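Local coordinates for retropepsin-like aspartic endopeptidase domain-containing protein (Legionella pneumophila subsp. pneumophila str. Philadelphia 1, PDB 2PMA) that is of unknown function but probably belongs to the retropepsin-like aspartic endopeptidases, in a family named for putative ATP-dependent zinc proteases, at residues A[40-51]-A[60-68]; A[98-107]-A[121-132]. One frame throughout, in Å; residues are numbered along the deposited sequence. Where two conformers were deposited one is given.

Interaction 1: residues A[40-51]-A[60-68]; sequences EIEKKGIPYLRF and YSFEGEYVG. With FMT (formic acid), chain F.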
loop_
_atom_site.group_PDB
_atom_site.type_symbol
_atom_site.label_atom_id
_atom_site.label_comp_id
_atom_site.label_asym_id
_atom_site.label_seq_id
_atom_site.Cartn_x
_atom_site.Cartn_y
_atom_site.Cartn_z
ATOM N N GLU A 40 -16.219 -8.147 3.685
ATOM C CA GLU A 40 -16.778 -6.812 3.928
ATOM C C GLU A 40 -17.514 -6.844 5.266
ATOM O O GLU A 40 -18.228 -7.823 5.571
ATOM C CB GLU A 40 -17.734 -6.431 2.792
ATOM C CG GLU A 40 -18.329 -5.030 2.945
ATOM C CD GLU A 40 -19.050 -4.498 1.703
ATOM O OE1 GLU A 40 -19.357 -3.293 1.714
ATOM O OE2 GLU A 40 -19.314 -5.254 0.731
ATOM N N ILE A 41 -17.314 -5.810 6.079
ATOM C CA ILE A 41 -18.050 -5.639 7.322
ATOM C C ILE A 41 -18.596 -4.215 7.346
ATOM O O ILE A 41 -18.154 -3.378 6.581
ATOM C CB ILE A 41 -17.161 -5.909 8.550
ATOM C CG1 ILE A 41 -15.977 -4.951 8.563
ATOM C CG2 ILE A 41 -16.695 -7.381 8.571
ATOM C CD1 ILE A 41 -15.174 -4.983 9.852
ATOM N N GLU A 42 -19.565 -3.954 8.214
ATOM C CA GLU A 42 -20.051 -2.589 8.399
ATOM C C GLU A 42 -19.798 -2.173 9.831
ATOM O O GLU A 42 -20.117 -2.922 10.759
ATOM C CB GLU A 42 -21.545 -2.487 8.072
ATOM C CG GLU A 42 -21.856 -1.650 6.823
ATOM C CD GLU A 42 -21.746 -2.432 5.509
ATOM O OE1 GLU A 42 -21.337 -3.619 5.520
ATOM O OE2 GLU A 42 -22.080 -1.849 4.452
ATOM N N LYS A 43 -19.175 -1.012 10.008
ATOM C CA LYS A 43 -19.051 -0.405 11.310
ATOM C C LYS A 43 -19.907 0.868 11.282
ATOM O O LYS A 43 -19.594 1.835 10.596
ATOM C CB LYS A 43 -17.583 -0.110 11.617
ATOM C CG LYS A 43 -16.696 -1.377 11.616
ATOM C CD LYS A 43 -15.221 -0.997 11.681
ATOM C CE LYS A 43 -14.396 -2.113 12.272
ATOM N NZ LYS A 43 -14.717 -2.319 13.710
ATOM N N LYS A 44 -21.032 0.829 11.985
ATOM C CA LYS A 44 -21.943 1.975 12.052
ATOM C C LYS A 44 -22.381 2.464 10.674
ATOM O O LYS A 44 -22.430 3.674 10.400
ATOM C CB LYS A 44 -21.324 3.114 12.875
ATOM C CG LYS A 44 -21.067 2.718 14.326
ATOM C CD LYS A 44 -21.346 3.879 15.277
ATOM C CE LYS A 44 -20.914 3.522 16.702
ATOM N NZ LYS A 44 -20.233 4.674 17.380
ATOM N N GLY A 45 -22.695 1.517 9.802
ATOM C CA GLY A 45 -23.179 1.841 8.469
ATOM C C GLY A 45 -22.064 2.237 7.527
ATOM O O GLY A 45 -22.338 2.588 6.370
ATOM N N ILE A 46 -20.811 2.201 8.000
ATOM C CA ILE A 46 -19.650 2.454 7.124
ATOM C C ILE A 46 -18.984 1.129 6.723
ATOM O O ILE A 46 -18.620 0.334 7.616
ATOM C CB ILE A 46 -18.595 3.340 7.803
ATOM C CG1 ILE A 46 -19.220 4.661 8.279
ATOM C CG2 ILE A 46 -17.397 3.609 6.849
ATOM C CD1 ILE A 46 -18.207 5.571 8.907
ATOM N N PRO A 47 -18.821 0.893 5.403
ATOM C CA PRO A 47 -18.193 -0.341 4.960
ATOM C C PRO A 47 -16.676 -0.332 5.187
ATOM O O PRO A 47 -15.990 0.670 4.907
ATOM C CB PRO A 47 -18.514 -0.405 3.459
ATOM C CG PRO A 47 -18.668 0.993 3.041
ATOM C CD PRO A 47 -19.221 1.749 4.260
ATOM N N TYR A 48 -16.199 -1.462 5.699
ATOM C CA TYR A 48 -14.787 -1.715 5.881
ATOM C C TYR A 48 -14.560 -3.044 5.199
ATOM O O TYR A 48 -15.503 -3.887 5.121
ATOM C CB TYR A 48 -14.448 -1.875 7.386
ATOM C CG TYR A 48 -14.255 -0.553 8.083
ATOM C CD1 TYR A 48 -12.983 -0.129 8.461
ATOM C CD2 TYR A 48 -15.350 0.292 8.341
ATOM C CE1 TYR A 48 -12.785 1.109 9.099
ATOM C CE2 TYR A 48 -15.159 1.536 8.967
ATOM C CZ TYR A 48 -13.875 1.924 9.337
ATOM O OH TYR A 48 -13.692 3.155 9.950
ATOM N N LEU A 49 -13.317 -3.277 4.770
ATOM C CA LEU A 49 -12.899 -4.628 4.390
ATOM C C LEU A 49 -11.887 -5.141 5.410
ATOM O O LEU A 49 -10.995 -4.388 5.854
ATOM C CB LEU A 49 -12.244 -4.596 3.006
ATOM C CG LEU A 49 -13.120 -4.140 1.836
ATOM C CD1 LEU A 49 -12.327 -4.390 0.592
ATOM C CD2 LEU A 49 -14.445 -4.963 1.769
ATOM N N ARG A 50 -12.062 -6.390 5.813
ATOM C CA ARG A 50 -11.036 -7.105 6.579
ATOM C C ARG A 50 -10.265 -7.910 5.554
ATOM O O ARG A 50 -10.857 -8.508 4.637
ATOM C CB ARG A 50 -11.696 -8.043 7.583
ATOM C CG ARG A 50 -10.741 -8.800 8.484
ATOM C CD ARG A 50 -11.548 -9.784 9.390
ATOM N NE ARG A 50 -12.360 -9.032 10.358
ATOM C CZ ARG A 50 -13.570 -9.386 10.793
ATOM N NH1 ARG A 50 -14.169 -10.493 10.333
ATOM N NH2 ARG A 50 -14.198 -8.622 11.688
ATOM N N PHE A 51 -8.945 -7.921 5.685
ATOM C CA PHE A 51 -8.130 -8.646 4.739
ATOM C C PHE A 51 -6.828 -9.089 5.379
ATOM O O PHE A 51 -6.392 -8.518 6.412
ATOM C CB PHE A 51 -7.849 -7.752 3.491
ATOM C CG PHE A 51 -7.125 -6.445 3.794
ATOM C CD1 PHE A 51 -7.839 -5.278 4.154
ATOM C CD2 PHE A 51 -5.728 -6.375 3.690
ATOM C CE1 PHE A 51 -7.184 -4.070 4.410
ATOM C CE2 PHE A 51 -5.049 -5.195 3.955
ATOM C CZ PHE A 51 -5.765 -4.010 4.306
ATOM N N TYR A 60 -0.851 -11.291 8.375
ATOM C CA TYR A 60 -1.204 -10.093 9.182
ATOM C C TYR A 60 -2.593 -9.637 8.749
ATOM O O TYR A 60 -2.787 -9.363 7.568
ATOM C CB TYR A 60 -0.202 -8.909 8.960
ATOM C CG TYR A 60 1.233 -9.324 9.445
ATOM C CD1 TYR A 60 1.714 -8.909 10.695
ATOM C CD2 TYR A 60 2.023 -10.195 8.694
ATOM C CE1 TYR A 60 3.008 -9.377 11.173
ATOM C CE2 TYR A 60 3.305 -10.625 9.128
ATOM C CZ TYR A 60 3.779 -10.196 10.382
ATOM O OH TYR A 60 4.997 -10.610 10.858
ATOM N N SER A 61 -3.482 -9.469 9.725
ATOM C CA SER A 61 -4.867 -9.101 9.439
ATOM C C SER A 61 -5.049 -7.585 9.623
ATOM O O SER A 61 -4.527 -6.984 10.619
ATOM C CB SER A 61 -5.800 -9.910 10.353
ATOM O OG SER A 61 -7.158 -9.647 10.002
ATOM N N PHE A 62 -5.752 -6.963 8.665
ATOM C CA PHE A 62 -6.046 -5.541 8.742
ATOM C C PHE A 62 -7.535 -5.298 8.528
ATOM O O PHE A 62 -8.228 -6.134 7.938
ATOM C CB PHE A 62 -5.309 -4.823 7.606
ATOM C CG PHE A 62 -3.820 -4.827 7.744
ATOM C CD1 PHE A 62 -3.182 -3.728 8.323
ATOM C CD2 PHE A 62 -3.063 -5.918 7.317
ATOM C CE1 PHE A 62 -1.788 -3.699 8.495
ATOM C CE2 PHE A 62 -1.667 -5.897 7.449
ATOM C CZ PHE A 62 -1.023 -4.771 8.046
ATOM N N GLU A 63 -8.005 -4.121 8.953
ATOM C CA GLU A 63 -9.311 -3.623 8.473
ATOM C C GLU A 63 -9.062 -2.227 7.893
ATOM O O GLU A 63 -8.229 -1.441 8.417
ATOM C CB GLU A 63 -10.343 -3.571 9.595
ATOM C CG GLU A 63 -10.599 -4.967 10.225
ATOM C CD GLU A 63 -11.760 -4.973 11.226
ATOM O OE1 GLU A 63 -12.175 -3.874 11.623
ATOM O OE2 GLU A 63 -12.231 -6.089 11.598
ATOM N N GLY A 64 -9.742 -1.914 6.809
ATOM C CA GLY A 64 -9.581 -0.593 6.195
ATOM C C GLY A 64 -10.915 -0.117 5.653
ATOM O O GLY A 64 -11.714 -0.926 5.204
ATOM N N GLU A 65 -11.131 1.197 5.691
ATOM C CA GLU A 65 -12.340 1.788 5.139
ATOM C C GLU A 65 -12.428 1.429 3.666
ATOM O O GLU A 65 -11.454 1.576 2.951
ATOM C CB GLU A 65 -12.270 3.309 5.289
ATOM C CG GLU A 65 -12.407 3.756 6.725
ATOM C CD GLU A 65 -12.080 5.232 6.847
ATOM O OE1 GLU A 65 -11.012 5.547 7.393
ATOM O OE2 GLU A 65 -12.875 6.033 6.320
ATOM N N TYR A 66 -13.610 1.006 3.204
ATOM C CA TYR A 66 -13.807 0.534 1.834
ATOM C C TYR A 66 -14.293 1.744 1.055
ATOM O O TYR A 66 -15.439 2.230 1.272
ATOM C CB TYR A 66 -14.870 -0.575 1.842
ATOM C CG TYR A 66 -15.102 -1.357 0.542
ATOM C CD1 TYR A 66 -16.103 -2.354 0.495
ATOM C CD2 TYR A 66 -14.354 -1.126 -0.616
ATOM C CE1 TYR A 66 -16.329 -3.117 -0.690
ATOM C CE2 TYR A 66 -14.600 -1.856 -1.825
ATOM C CZ TYR A 66 -15.577 -2.845 -1.834
ATOM O OH TYR A 66 -15.799 -3.582 -2.991
ATOM N N VAL A 67 -13.436 2.258 0.177
ATOM C CA VAL A 67 -13.727 3.555 -0.435
ATOM C C VAL A 67 -14.062 3.517 -1.918
ATOM O O VAL A 67 -14.420 4.556 -2.506
ATOM C CB VAL A 67 -12.658 4.628 -0.109
ATOM C CG1 VAL A 67 -12.575 4.859 1.414
ATOM C CG2 VAL A 67 -11.271 4.239 -0.659
ATOM N N GLY A 68 -13.986 2.349 -2.537
ATOM C CA GLY A 68 -14.391 2.270 -3.959
ATOM C C GLY A 68 -13.847 1.019 -4.612
ATOM O O GLY A 68 -13.267 0.183 -3.959
HETATM C C FMT F . -8.359 3.214 8.103
HETATM O O1 FMT F . -8.318 4.455 8.417
HETATM O O2 FMT F . -9.082 2.703 7.208
HETATM O O HOH W 1 -15.965 3.349 3.785
#
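The Y48 ring has the CA of E65 over one face, a CH-pi contact 4.1 Å from CA to the ring centroid, while CD of K43, from the same segment as Y48, rests over the centre of the opposite face. At the Y66 ring, L49 supplies the cover: its CG sits over one face, 3.9 Å from the centroid, and the carboxylate of E40 arrives at the edge, its plane turned 71° from the ring. The F51 ring takes CB of F62 over a face, CZ to CB 3.4 Å, whereas the two phenyl planes are only 14° apart but laterally displaced, with centroids 5.6 Å apart, so there is little face-to-face stacking. Because CG of F51 is wedged between its backbone N and carbonyl carbon (chi1 59°), the ring reaches across to F62.

The backbones carrying these groups pair as an antiparallel ladder. L49 and G64 form one hydrogen-bonded pair, and F51 with F62 the next; between them R50 and E63 make a non-hydrogen-bonded pair, their side chains on the face opposite to L49, F51 and F62. There R50 grips E63 side-on: NE and NH2 each lie 3.2 Å from the single atom OE2, close to the guanidinium plane. K43 adds a long salt bridge to OE1, so E63 is flanked by two cations, which would be expected to favour its ionised form. Farther along, Y66 N donates to P47 O at 2.9 Å, and one water spans P47 O and Y66 O.

Large apolar residues suit the side facing the protein: L49 and F51 pack on I38, and L49 also meets V94 and, together with Y66, P92. Strand 46-55 thus lies between 31-43 and 58-71, the latter continuing the sheet to 90-100.

Interaction 2: residues A[98-107]-A[121-132]; sequences IKLGDKVRTI and LLLGRDAIIDFN. With FMT (formic acid), chain H; ACT (acetate ion), chain E.
F131 turns its CG away from its own carbonyl carbon (chi1 -75°), carrying the phenyl ring off the end of helix 125-130 and into the hairpin of residues 98-107. R105 CG is set over one face of that ring by chi1 (-62°), 3.8 Å from the centroid; the bend at chi2 (-72°) then turns the rest of the chain toward D130 O. CB of L100 occupies the opposite face at 4.0 Å from the centroid, so the ring is covered on both faces by aliphatic carbons, in two CH-pi contacts. I98 O approaches the ring edge near its plane, 3.4 Å from CZ.

Flat, apolar phenylalanine fits this slot between two strand side chains, while small A127 faces I107, whose exact side-chain placing is uncertain. Deeper in, CD1 of I98 meets the methyl ends of L121 and L123, extending the apolar layer to strand 121-123.

Two long basic side chains reach carbonyls at the C-terminal end of the helix, D130 O and, one residue past it, F131 O. R105 NE donates to D130 O at 2.9 Å from above the carbonyl plane, and its NH1 is also bonded to V104 O, so two of its nitrogens are held, which restrains the rotation of the group. K103, extended past CG, runs antiparallel alongside the F131 side chain and puts NZ 2.6 Å from F131 O; N2 and Y5 also bond this ammonium group. Beyond it, N132 adopts a positive phi and closes the helix with a Schellman motif.

The chemistry is therefore divided: an apolar core grips the ring, while the cationic groups of K103 and R105 meet carbonyls at the helix C-terminal end, where the dipole should favour positive charge.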
loop_
_atom_site.group_PDB
_atom_site.type_symbol
_atom_site.label_atom_id
_atom_site.label_comp_id
_atom_site.label_asym_id
_atom_site.label_seq_id
_atom_site.Cartn_x
_atom_site.Cartn_y
_atom_site.Cartn_z
ATOM N N ILE A 98 0.197 4.153 6.430
ATOM C CA ILE A 98 1.534 3.722 5.964
ATOM C C ILE A 98 2.595 4.739 6.383
ATOM O O ILE A 98 2.416 5.954 6.203
ATOM C CB ILE A 98 1.588 3.617 4.434
ATOM C CG1 ILE A 98 0.605 2.544 3.953
ATOM C CG2 ILE A 98 3.012 3.257 3.941
ATOM C CD1 ILE A 98 0.460 2.469 2.465
ATOM N N LYS A 99 3.701 4.220 6.926
ATOM C CA LYS A 99 4.820 5.058 7.334
ATOM C C LYS A 99 5.980 4.857 6.346
ATOM O O LYS A 99 6.323 3.730 5.995
ATOM C CB LYS A 99 5.224 4.709 8.770
ATOM C CG LYS A 99 6.452 5.455 9.302
ATOM C CD LYS A 99 6.704 5.052 10.731
ATOM C CE LYS A 99 7.547 6.088 11.462
ATOM N NZ LYS A 99 8.956 6.019 11.004
ATOM N N LEU A 100 6.535 5.955 5.861
ATOM C CA LEU A 100 7.687 5.936 4.951
ATOM C C LEU A 100 8.674 6.935 5.550
ATOM O O LEU A 100 8.375 8.136 5.604
ATOM C CB LEU A 100 7.270 6.363 3.538
ATOM C CG LEU A 100 8.380 6.545 2.484
ATOM C CD1 LEU A 100 9.046 5.218 2.219
ATOM C CD2 LEU A 100 7.749 7.097 1.178
ATOM N N GLY A 101 9.817 6.441 6.029
ATOM C CA GLY A 101 10.750 7.297 6.782
ATOM C C GLY A 101 10.031 7.798 8.018
ATOM O O GLY A 101 9.404 7.009 8.735
ATOM N N ASP A 102 10.081 9.109 8.259
ATOM C CA ASP A 102 9.422 9.673 9.429
ATOM C C ASP A 102 7.998 10.181 9.152
ATOM O O ASP A 102 7.420 10.887 9.979
ATOM C CB ASP A 102 10.260 10.823 10.016
ATOM C CG ASP A 102 11.596 10.347 10.557
ATOM O OD1 ASP A 102 11.603 9.353 11.325
ATOM O OD2 ASP A 102 12.628 10.952 10.198
ATOM N N LYS A 103 7.447 9.867 7.991
ATOM C CA LYS A 103 6.167 10.447 7.586
ATOM C C LYS A 103 5.119 9.344 7.633
ATOM O O LYS A 103 5.384 8.237 7.171
ATOM C CB LYS A 103 6.263 10.956 6.121
ATOM C CG LYS A 103 7.166 12.167 5.912
ATOM C CD LYS A 103 7.188 12.537 4.409
ATOM C CE LYS A 103 8.134 13.688 4.118
ATOM N NZ LYS A 103 8.277 13.836 2.626
ATOM N N VAL A 104 3.943 9.653 8.175
ATOM C CA VAL A 104 2.821 8.729 8.148
ATOM C C VAL A 104 1.673 9.361 7.337
ATOM O O VAL A 104 1.372 10.550 7.510
ATOM C CB VAL A 104 2.335 8.418 9.577
ATOM C CG1 VAL A 104 1.110 7.452 9.553
ATOM C CG2 VAL A 104 3.484 7.811 10.423
ATOM N N ARG A 105 1.043 8.578 6.456
ATOM C CA ARG A 105 -0.091 9.075 5.653
ATOM C C ARG A 105 -1.155 7.980 5.556
ATOM O O ARG A 105 -0.876 6.822 5.754
ATOM C CB ARG A 105 0.337 9.450 4.225
ATOM C CG ARG A 105 1.379 10.582 4.108
ATOM C CD ARG A 105 0.786 11.985 4.448
ATOM N NE ARG A 105 1.822 13.004 4.226
ATOM C CZ ARG A 105 2.729 13.387 5.121
ATOM N NH1 ARG A 105 2.746 12.854 6.338
ATOM N NH2 ARG A 105 3.628 14.318 4.793
ATOM N N THR A 106 -2.379 8.387 5.270
ATOM C CA THR A 106 -3.430 7.437 5.022
ATOM C C THR A 106 -3.643 7.513 3.515
ATOM O O THR A 106 -3.831 8.584 2.937
ATOM C CB THR A 106 -4.646 7.716 5.911
ATOM O OG1 THR A 106 -4.195 7.691 7.286
ATOM C CG2 THR A 106 -5.744 6.660 5.722
ATOM N N ILE A 107 -3.509 6.353 2.891
ATOM C CA ILE A 107 -3.348 6.259 1.464
ATOM C C ILE A 107 -4.343 5.229 0.901
ATOM O O ILE A 107 -4.584 4.182 1.522
ATOM C CB ILE A 107 -1.863 5.889 1.156
ATOM C CG1 ILE A 107 -1.010 7.192 1.138
ATOM C CG2 ILE A 107 -1.739 5.065 -0.119
ATOM C CD1 ILE A 107 0.429 6.982 0.895
ATOM N N LEU A 121 4.054 -4.423 -1.965
ATOM C CA LEU A 121 3.362 -3.128 -1.895
ATOM C C LEU A 121 3.912 -2.271 -3.038
ATOM O O LEU A 121 5.128 -2.210 -3.234
ATOM C CB LEU A 121 3.655 -2.436 -0.547
ATOM C CG LEU A 121 3.061 -1.030 -0.323
ATOM C CD1 LEU A 121 1.537 -0.993 -0.511
ATOM C CD2 LEU A 121 3.459 -0.465 1.078
ATOM N N LEU A 122 3.027 -1.645 -3.800
ATOM C CA LEU A 122 3.469 -0.727 -4.852
ATOM C C LEU A 122 2.845 0.623 -4.504
ATOM O O LEU A 122 1.631 0.706 -4.273
ATOM C CB LEU A 122 2.977 -1.247 -6.187
ATOM C CG LEU A 122 3.381 -0.554 -7.484
ATOM C CD1 LEU A 122 3.206 -1.555 -8.626
ATOM C CD2 LEU A 122 2.536 0.716 -7.718
ATOM N N LEU A 123 3.658 1.677 -4.461
ATOM C CA LEU A 123 3.168 3.023 -4.203
ATOM C C LEU A 123 3.241 3.772 -5.520
ATOM O O LEU A 123 4.310 3.891 -6.095
ATOM C CB LEU A 123 4.065 3.690 -3.143
ATOM C CG LEU A 123 4.094 2.968 -1.790
ATOM C CD1 LEU A 123 5.063 3.749 -0.881
ATOM C CD2 LEU A 123 2.642 2.900 -1.171
ATOM N N GLY A 124 2.100 4.251 -6.005
ATOM C CA GLY A 124 2.044 4.922 -7.295
ATOM C C GLY A 124 2.117 6.422 -7.092
ATOM O O GLY A 124 2.498 6.893 -6.009
ATOM N N ARG A 125 1.728 7.173 -8.117
ATOM C CA ARG A 125 1.885 8.626 -8.108
ATOM C C ARG A 125 1.085 9.282 -7.000
ATOM O O ARG A 125 1.599 10.164 -6.333
ATOM C CB ARG A 125 1.507 9.246 -9.459
ATOM C CG ARG A 125 2.412 8.779 -10.591
ATOM C CD ARG A 125 2.213 9.683 -11.819
ATOM N NE ARG A 125 0.868 9.542 -12.426
ATOM C CZ ARG A 125 0.488 8.563 -13.245
ATOM N NH1 ARG A 125 1.313 7.575 -13.572
ATOM N NH2 ARG A 125 -0.739 8.570 -13.761
ATOM N N ASP A 126 -0.158 8.837 -6.779
ATOM C CA ASP A 126 -0.964 9.452 -5.732
ATOM C C ASP A 126 -0.260 9.348 -4.373
ATOM O O ASP A 126 -0.254 10.320 -3.626
ATOM C CB ASP A 126 -2.370 8.829 -5.656
ATOM C CG ASP A 126 -3.261 9.232 -6.838
ATOM O OD1 ASP A 126 -2.897 10.162 -7.590
ATOM O OD2 ASP A 126 -4.336 8.623 -7.003
ATOM N N ALA A 127 0.267 8.164 -4.043
ATOM C CA ALA A 127 0.948 7.935 -2.764
ATOM C C ALA A 127 2.239 8.751 -2.694
ATOM O O ALA A 127 2.533 9.353 -1.681
ATOM C CB ALA A 127 1.269 6.435 -2.561
ATOM N N ILE A 128 3.019 8.738 -3.765
ATOM C CA ILE A 128 4.310 9.468 -3.758
ATOM C C ILE A 128 4.025 10.959 -3.526
ATOM O O ILE A 128 4.737 11.643 -2.760
ATOM C CB ILE A 128 5.074 9.239 -5.070
ATOM C CG1 ILE A 128 5.456 7.748 -5.185
ATOM C CG2 ILE A 128 6.385 10.074 -5.082
ATOM C CD1 ILE A 128 5.798 7.278 -6.612
ATOM N N ILE A 129 2.972 11.469 -4.174
ATOM C CA ILE A 129 2.577 12.870 -3.975
ATOM C C ILE A 129 2.116 13.111 -2.529
ATOM O O ILE A 129 2.492 14.134 -1.934
ATOM C CB ILE A 129 1.524 13.309 -5.016
ATOM C CG1 ILE A 129 2.167 13.319 -6.412
ATOM C CG2 ILE A 129 0.975 14.726 -4.710
ATOM C CD1 ILE A 129 1.147 13.275 -7.580
ATOM N N ASP A 130 1.332 12.176 -1.968
ATOM C CA ASP A 130 0.911 12.285 -0.553
ATOM C C ASP A 130 2.120 12.444 0.378
ATOM O O ASP A 130 2.079 13.226 1.353
ATOM C CB ASP A 130 0.131 11.046 -0.089
ATOM C CG ASP A 130 -1.227 10.912 -0.744
ATOM O OD1 ASP A 130 -1.774 11.935 -1.210
ATOM O OD2 ASP A 130 -1.747 9.760 -0.758
ATOM N N PHE A 131 3.203 11.728 0.061
ATOM C CA PHE A 131 4.467 11.849 0.816
ATOM C C PHE A 131 5.384 12.989 0.338
ATOM O O PHE A 131 6.498 13.135 0.841
ATOM C CB PHE A 131 5.236 10.518 0.766
ATOM C CG PHE A 131 4.641 9.454 1.651
ATOM C CD1 PHE A 131 4.797 9.529 3.042
ATOM C CD2 PHE A 131 3.915 8.397 1.104
ATOM C CE1 PHE A 131 4.218 8.531 3.877
ATOM C CE2 PHE A 131 3.346 7.398 1.925
ATOM C CZ PHE A 131 3.499 7.458 3.299
ATOM N N ASN A 132 4.908 13.792 -0.609
ATOM C CA ASN A 132 5.662 14.933 -1.169
ATOM C C ASN A 132 7.054 14.549 -1.671
ATOM O O ASN A 132 8.042 15.273 -1.462
ATOM C CB ASN A 132 5.715 16.075 -0.145
ATOM C CG ASN A 132 5.954 17.440 -0.792
ATOM O OD1 ASN A 132 5.766 17.623 -2.000
ATOM N ND2 ASN A 132 6.372 18.416 0.028
HETATM C C FMT H . -1.922 11.324 -11.693
HETATM O O1 FMT H . -2.389 11.290 -12.842
HETATM O O2 FMT H . -0.739 11.547 -11.401
HETATM C C ACT E . -1.865 5.821 -14.925
HETATM O O ACT E . -2.842 6.603 -14.809
HETATM O OXT ACT E . -0.845 6.294 -15.504
HETATM C CH3 ACT E . -1.936 4.414 -14.397
#

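From the N terminus, the chain reaches interaction 1 as strand 31-43 turns at K43-I46 into 46-55, which then pairs with 58-71; the eight residues between segments 40-51 and 60-68 form the closed end of that hairpin. Interaction 2 follows after it, so the two are in series and neither nest nor cross. It closes a wider loop of thirteen residues, from the 90-100/103-112 hairpin to strand 121-123 and helix 125-130. They lie about 20 Å apart, centre to centre, and do not touch, yet one mixed sheet unites them: strand 58-71 pairs with 90-100, and strand 31-43 pairs with both 103-112 and 121-123. The outer hairpin is thereby tied to the helix-bearing part.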